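Local structure of beta-glucosidase (Saccharopolyspora erythraea D, 5M6G) at residues Met107-Gln112 with Pro386-Asp391; Pro38-Pro43 with Val51-Ala56. The protein probably hydrolyses terminal, non-reducing beta-D-glucosyl residues, releasing beta-D-glucose, as a member of glycosyl hydrolase family 3. One frame throughout, in Å; residues are numbered along the deposited sequence.

The two contacts illustrate how irregular chain, loop with short 3-10 turns, is fastened to helices. Interaction 2 comes first along the chain and is local: residues 38-43, near the start of the modelled chain, turn back on helix 47-57. Interaction 1 follows and is long-range, bringing the loop between helices 363-379 and 399-412 onto helix 101-116. Their centres are 23 Å apart, their nearest atoms about 8 Å, on the same side of the chain's centre. Helix 363-379 relates them: it packs on helix 47-57 and leads toward the loop of interaction 1. In each, a helix aspartate receives a backbone N-H, so chain before helix 47-57 and after helix 363-379 is held on the TIM-barrel part.

Interaction 1. Residues Met107-Gln112 with Pro386-Asp391; sequences MYDSYQ and PFAQRD
Asp-109, on the helix, faces Ala-388 and Arg-390 of the loop and spends one carboxylate oxygen on each. OD1 accepts the backbone N-H of Ala-388 through its syn lone pair, with N to OD1 2.8 Å and a nearly straight bond of 168°. OD2 forms a salt bridge with Arg-390, whose NH2 lies 2.9 Å from it. The two side chains meet tip to tip: OD2 lies in the guanidinium plane, whereas NH2 stands above the carboxylate plane. NH2 has a second charged partner in Asp-106, the residue just before 107-112 on the same helix. A water also bridges Asp-109 OD2, Ala-388 O and Arg-390 NE.

A further hydrogen bond runs from Gln-112 NE2 to Pro-386 O; at 3.3 Å and 142° it is longer and less straight. The glutamine chain bends at chi2 (61°), placing CD 4.0 Å from Pro-386 CB. The other end of this amide, OE1, takes the N-H of Leu-124.

The two aromatic rings add contacts of their own. Tyr-108 brings its ring edge to the same carbonyl, CE2 lying 3.2 Å from Pro-386 O. Phe-387 turns its own edge to Asp-109, with CD1 3.5 Å from OD1 and the ring almost perpendicular to the carboxylate, while its CE1 approaches Gln-112 CB at 4.0 Å.

A separate polar link leaves the contact: Tyr-108 OH is hydrogen-bonded to Asp-175, which with Gly-173 binds a magnesium ion, so Tyr-108 is a second-shell residue of that site.

Helix 101-116 connects the neighbouring parallel strands 87-90 and 125-128 in a beta-alpha-beta unit of the TIM-barrel domain. Tyr-111 and Met-107 pack on strand 87-90, and the loop leading to helix 399-412 covers another side of the helix.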
loop_
_atom_site.group_PDB
_atom_site.type_symbol
_atom_site.label_atom_id
_atom_site.label_comp_id
_atom_site.label_asym_id
_atom_site.label_seq_id
_atom_site.Cartn_x
_atom_site.Cartn_y
_atom_site.Cartn_z
ATOM N N MET A 107 15.998 -16.237 -2.869
ATOM C CA MET A 107 14.928 -16.582 -3.795
ATOM C C MET A 107 15.007 -15.731 -5.055
ATOM O O MET A 107 14.926 -16.248 -6.176
ATOM C CB MET A 107 13.570 -16.396 -3.117
ATOM C CG MET A 107 12.374 -16.747 -4.016
ATOM S SD MET A 107 10.833 -16.345 -3.176
ATOM C CE MET A 107 10.867 -14.557 -3.237
ATOM N N TYR A 108 15.174 -14.418 -4.880
ATOM C CA TYR A 108 15.293 -13.514 -6.018
ATOM C C TYR A 108 16.450 -13.918 -6.930
ATOM O O TYR A 108 16.279 -14.047 -8.146
ATOM C CB TYR A 108 15.471 -12.078 -5.527
ATOM C CG TYR A 108 15.652 -11.109 -6.668
ATOM C CD1 TYR A 108 14.555 -10.483 -7.252
ATOM C CD2 TYR A 108 16.916 -10.861 -7.199
ATOM C CE1 TYR A 108 14.722 -9.608 -8.322
ATOM C CE2 TYR A 108 17.088 -10.012 -8.259
ATOM C CZ TYR A 108 15.992 -9.382 -8.816
ATOM O OH TYR A 108 16.177 -8.528 -9.870
ATOM N N ASP A 109 17.645 -14.112 -6.355
ATOM C CA ASP A 109 18.809 -14.472 -7.162
ATOM C C ASP A 109 18.607 -15.792 -7.884
ATOM O O ASP A 109 19.137 -15.987 -8.987
ATOM C CB ASP A 109 20.060 -14.552 -6.285
ATOM C CG ASP A 109 20.560 -13.195 -5.866
ATOM O OD1 ASP A 109 20.042 -12.186 -6.383
ATOM O OD2 ASP A 109 21.482 -13.137 -5.029
ATOM N N SER A 110 17.867 -16.717 -7.275
ATOM C CA SER A 110 17.601 -17.995 -7.925
ATOM C C SER A 110 16.777 -17.795 -9.195
ATOM O O SER A 110 17.092 -18.356 -10.254
ATOM C CB SER A 110 16.890 -18.923 -6.944
ATOM O OG SER A 110 16.530 -20.139 -7.560
ATOM N N TYR A 111 15.719 -16.985 -9.114
ATOM C CA TYR A 111 14.947 -16.683 -10.319
ATOM C C TYR A 111 15.810 -15.980 -11.356
ATOM O O TYR A 111 15.763 -16.308 -12.550
ATOM C CB TYR A 111 13.734 -15.828 -9.961
ATOM C CG TYR A 111 12.539 -16.625 -9.497
ATOM C CD1 TYR A 111 11.710 -17.248 -10.415
ATOM C CD2 TYR A 111 12.232 -16.746 -8.132
ATOM C CE1 TYR A 111 10.609 -17.974 -10.016
ATOM C CE2 TYR A 111 11.122 -17.477 -7.721
ATOM C CZ TYR A 111 10.318 -18.091 -8.671
ATOM O OH TYR A 111 9.204 -18.815 -8.307
ATOM N N GLN A 112 16.637 -15.037 -10.912
ATOM C CA GLN A 112 17.436 -14.256 -11.845
ATOM C C GLN A 112 18.467 -15.123 -12.561
ATOM O O GLN A 112 18.660 -14.983 -13.776
ATOM C CB GLN A 112 18.108 -13.107 -11.101
ATOM C CG GLN A 112 18.636 -12.017 -11.989
ATOM C CD GLN A 112 17.535 -11.357 -12.797
ATOM O OE1 GLN A 112 17.168 -11.850 -13.855
ATOM N NE2 GLN A 112 17.000 -10.245 -12.295
ATOM N N PRO A 386 22.112 -7.531 -12.059
ATOM C CA PRO A 386 20.833 -8.244 -11.932
ATOM C C PRO A 386 20.522 -8.800 -10.547
ATOM O O PRO A 386 19.367 -9.180 -10.310
ATOM C CB PRO A 386 20.984 -9.385 -12.947
ATOM C CG PRO A 386 22.439 -9.613 -13.018
ATOM C CD PRO A 386 23.050 -8.253 -12.934
ATOM N N PHE A 387 21.483 -8.877 -9.634
ATOM C CA PHE A 387 21.309 -9.656 -8.417
ATOM C C PHE A 387 21.052 -8.768 -7.204
ATOM O O PHE A 387 21.222 -7.548 -7.229
ATOM C CB PHE A 387 22.529 -10.552 -8.176
ATOM C CG PHE A 387 22.722 -11.598 -9.242
ATOM C CD1 PHE A 387 21.822 -12.651 -9.370
ATOM C CD2 PHE A 387 23.806 -11.540 -10.105
ATOM C CE1 PHE A 387 22.001 -13.619 -10.349
ATOM C CE2 PHE A 387 23.976 -12.491 -11.081
ATOM C CZ PHE A 387 23.072 -13.531 -11.209
ATOM N N ALA A 388 20.634 -9.411 -6.123
ATOM C CA ALA A 388 20.310 -8.685 -4.908
ATOM C C ALA A 388 21.538 -7.961 -4.373
ATOM O O ALA A 388 22.654 -8.481 -4.406
ATOM C CB ALA A 388 19.753 -9.645 -3.856
ATOM N N GLN A 389 21.315 -6.749 -3.871
ATOM C CA GLN A 389 22.366 -5.906 -3.302
ATOM C C GLN A 389 22.497 -6.243 -1.822
ATOM O O GLN A 389 21.923 -5.590 -0.951
ATOM C CB GLN A 389 22.011 -4.440 -3.484
ATOM C CG GLN A 389 22.219 -3.909 -4.868
ATOM C CD GLN A 389 21.166 -2.880 -5.177
ATOM O OE1 GLN A 389 20.181 -3.141 -5.875
ATOM N NE2 GLN A 389 21.308 -1.735 -4.561
ATOM N N ARG A 390 23.269 -7.285 -1.531
ATOM C CA ARG A 390 23.264 -7.753 -0.151
ATOM C C ARG A 390 23.970 -6.807 0.812
ATOM O O ARG A 390 23.791 -6.954 2.025
ATOM C CB ARG A 390 23.865 -9.147 -0.090
ATOM C CG ARG A 390 22.955 -10.118 -0.790
ATOM C CD ARG A 390 23.576 -11.452 -0.946
ATOM N NE ARG A 390 22.778 -12.280 -1.836
ATOM C CZ ARG A 390 22.004 -13.271 -1.422
ATOM N NH1 ARG A 390 21.921 -13.552 -0.123
ATOM N NH2 ARG A 390 21.325 -13.982 -2.303
ATOM N N ASP A 391 24.742 -5.835 0.315
ATOM C CA ASP A 391 25.282 -4.803 1.195
ATOM C C ASP A 391 24.187 -4.045 1.933
ATOM O O ASP A 391 24.475 -3.398 2.945
ATOM C CB ASP A 391 26.117 -3.793 0.410
ATOM C CG ASP A 391 27.433 -4.361 -0.064
ATOM O OD1 ASP A 391 27.882 -5.386 0.499
ATOM O OD2 ASP A 391 28.021 -3.767 -0.997
HETATM O O HOH W 1 23.062 -11.235 -4.435
#

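Interaction 2. Residues Pro38-Pro43 with Val51-Ala56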
loop_
_atom_site.group_PDB
_atom_site.type_symbol
_atom_site.label_atom_id
_atom_site.label_comp_id
_atom_site.label_asym_id
_atom_site.label_seq_id
_atom_site.Cartn_x
_atom_site.Cartn_y
_atom_site.Cartn_z
ATOM N N PRO A 38 26.449 -7.691 -29.301
ATOM C CA PRO A 38 25.140 -7.094 -29.593
ATOM C C PRO A 38 25.024 -5.768 -28.862
ATOM O O PRO A 38 25.451 -5.633 -27.713
ATOM C CB PRO A 38 24.136 -8.133 -29.076
ATOM C CG PRO A 38 24.875 -9.409 -29.134
ATOM C CD PRO A 38 26.293 -9.057 -28.763
ATOM N N ALA A 39 24.481 -4.769 -29.557
ATOM C CA ALA A 39 24.469 -3.422 -29.004
ATOM C C ALA A 39 23.685 -3.357 -27.702
ATOM O O ALA A 39 23.969 -2.505 -26.851
ATOM C CB ALA A 39 23.889 -2.444 -30.021
ATOM N N TYR A 40 22.698 -4.241 -27.518
ATOM C CA TYR A 40 21.938 -4.185 -26.272
ATOM C C TYR A 40 22.793 -4.582 -25.078
ATOM O O TYR A 40 22.438 -4.257 -23.938
ATOM C CB TYR A 40 20.661 -5.043 -26.372
ATOM C CG TYR A 40 20.776 -6.560 -26.196
ATOM C CD1 TYR A 40 20.985 -7.408 -27.291
ATOM C CD2 TYR A 40 20.598 -7.149 -24.942
ATOM C CE1 TYR A 40 21.060 -8.802 -27.126
ATOM C CE2 TYR A 40 20.671 -8.534 -24.769
ATOM C CZ TYR A 40 20.893 -9.353 -25.857
ATOM O OH TYR A 40 20.951 -10.716 -25.664
ATOM N N ARG A 41 23.923 -5.247 -25.319
ATOM C CA ARG A 41 24.879 -5.585 -24.272
ATOM C C ARG A 41 25.874 -4.469 -23.993
ATOM O O ARG A 41 26.724 -4.627 -23.112
ATOM C CB ARG A 41 25.646 -6.862 -24.648
ATOM C CG ARG A 41 24.814 -8.130 -24.596
ATOM C CD ARG A 41 24.407 -8.434 -23.164
ATOM N NE ARG A 41 23.652 -9.678 -23.027
ATOM C CZ ARG A 41 22.887 -9.954 -21.976
ATOM N NH1 ARG A 41 22.780 -9.070 -20.992
ATOM N NH2 ARG A 41 22.226 -11.102 -21.908
ATOM N N ASP A 42 25.815 -3.363 -24.736
ATOM C CA ASP A 42 26.700 -2.230 -24.491
ATOM C C ASP A 42 26.105 -1.351 -23.399
ATOM O O ASP A 42 25.075 -0.696 -23.618
ATOM C CB ASP A 42 26.918 -1.427 -25.776
ATOM C CG ASP A 42 27.936 -0.304 -25.609
ATOM O OD1 ASP A 42 28.322 0.016 -24.464
ATOM O OD2 ASP A 42 28.341 0.277 -26.634
ATOM N N PRO A 43 26.730 -1.284 -22.221
ATOM C CA PRO A 43 26.150 -0.493 -21.135
ATOM C C PRO A 43 26.342 1.009 -21.285
ATOM O O PRO A 43 25.724 1.764 -20.527
ATOM C CB PRO A 43 26.874 -1.026 -19.898
ATOM C CG PRO A 43 28.193 -1.467 -20.407
ATOM C CD PRO A 43 27.950 -1.999 -21.795
ATOM N N VAL A 51 17.208 -0.913 -26.295
ATOM C CA VAL A 51 15.885 -1.493 -26.500
ATOM C C VAL A 51 15.677 -1.866 -27.967
ATOM O O VAL A 51 15.216 -2.965 -28.287
ATOM C CB VAL A 51 14.803 -0.518 -26.010
ATOM C CG1 VAL A 51 13.439 -0.999 -26.455
ATOM C CG2 VAL A 51 14.872 -0.384 -24.475
ATOM N N ASP A 52 15.995 -0.949 -28.880
ATOM C CA ASP A 52 15.820 -1.245 -30.306
ATOM C C ASP A 52 16.593 -2.493 -30.720
ATOM O O ASP A 52 16.070 -3.353 -31.443
ATOM C CB ASP A 52 16.265 -0.050 -31.148
ATOM C CG ASP A 52 15.278 1.103 -31.105
ATOM O OD1 ASP A 52 14.132 0.897 -30.649
ATOM O OD2 ASP A 52 15.649 2.218 -31.540
ATOM N N ASP A 53 17.847 -2.612 -30.277
ATOM C CA ASP A 53 18.670 -3.738 -30.705
ATOM C C ASP A 53 18.136 -5.055 -30.157
ATOM O O ASP A 53 18.057 -6.052 -30.881
ATOM C CB ASP A 53 20.114 -3.531 -30.263
ATOM C CG ASP A 53 21.001 -4.653 -30.706
ATOM O OD1 ASP A 53 21.299 -4.703 -31.914
ATOM O OD2 ASP A 53 21.368 -5.495 -29.862
ATOM N N LEU A 54 17.778 -5.077 -28.867
ATOM C CA LEU A 54 17.219 -6.284 -28.269
ATOM C C LEU A 54 15.932 -6.701 -28.972
ATOM O O LEU A 54 15.778 -7.859 -29.368
ATOM C CB LEU A 54 16.968 -6.057 -26.773
ATOM C CG LEU A 54 16.366 -7.208 -25.965
ATOM C CD1 LEU A 54 17.186 -8.490 -26.117
ATOM C CD2 LEU A 54 16.235 -6.807 -24.483
ATOM N N MET A 55 14.986 -5.768 -29.136
ATOM C CA MET A 55 13.736 -6.134 -29.787
ATOM C C MET A 55 13.958 -6.608 -31.216
ATOM O O MET A 55 13.243 -7.499 -31.687
ATOM C CB MET A 55 12.757 -4.965 -29.750
ATOM C CG MET A 55 12.220 -4.734 -28.345
ATOM S SD MET A 55 11.054 -3.382 -28.206
ATOM C CE MET A 55 9.741 -3.953 -29.295
ATOM N N ALA A 56 14.947 -6.049 -31.914
ATOM C CA ALA A 56 15.231 -6.524 -33.269
ATOM C C ALA A 56 15.590 -8.002 -33.273
ATOM O O ALA A 56 15.340 -8.699 -34.263
ATOM C CB ALA A 56 16.360 -5.704 -33.894
#
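Asp-53 and Tyr-40 provide the polar half of this contact, in which a short 3-10 turn rests against a helix. Asp-53 OD2 accepts the backbone N-H of Tyr-40, N to OD2 being 3.0 Å and the angle at the hydrogen 149°. The donor stands well above the carboxylate plane. The N of Ala-39 is close to the same oxygen but poorly angled for a bond. OD2 also forms a salt bridge with Arg-57, one turn along the helix, and this charge probably helps to keep Asp-53 ionised.

Around the carboxylate, nonpolar atoms close in. Ala-39 CB lies 3.7 Å from Asp-53 CG, and the tyrosine ring meets the acid edge-on, with CD1 3.2 Å from OD2.

The apolar half is a CH-pi contact. Leu-54 CD1 sits over the centre of the Tyr-40 ring, 3.7 Å from its centroid and only 9° off the ring normal. Arg-41 CG lies over the opposite face, nearer the rim, so the aromatic plane is held between a helix residue and its own neighbour in sequence. Tyr-40 CG takes the crowded position between the backbone N and the carbonyl carbon (chi1 79°). This leaves the ring CG 3.9 Å from Leu-54 CB. Beyond the ring, the hydroxyl is hydrogen-bonded to Leu-120 O.

A 3-10 turn at residues 39-41, closed by a bond from Arg-41 N to Pro-38 O at 2.9 Å, is packed on the following helix 47-57, while Val-51 and Met-55 seat that helix on helix 363-379. The contact thus joins residues near the start of the modelled chain to the helical outside of the TIM-barrel domain, away from the sorbitol and magnesium sites.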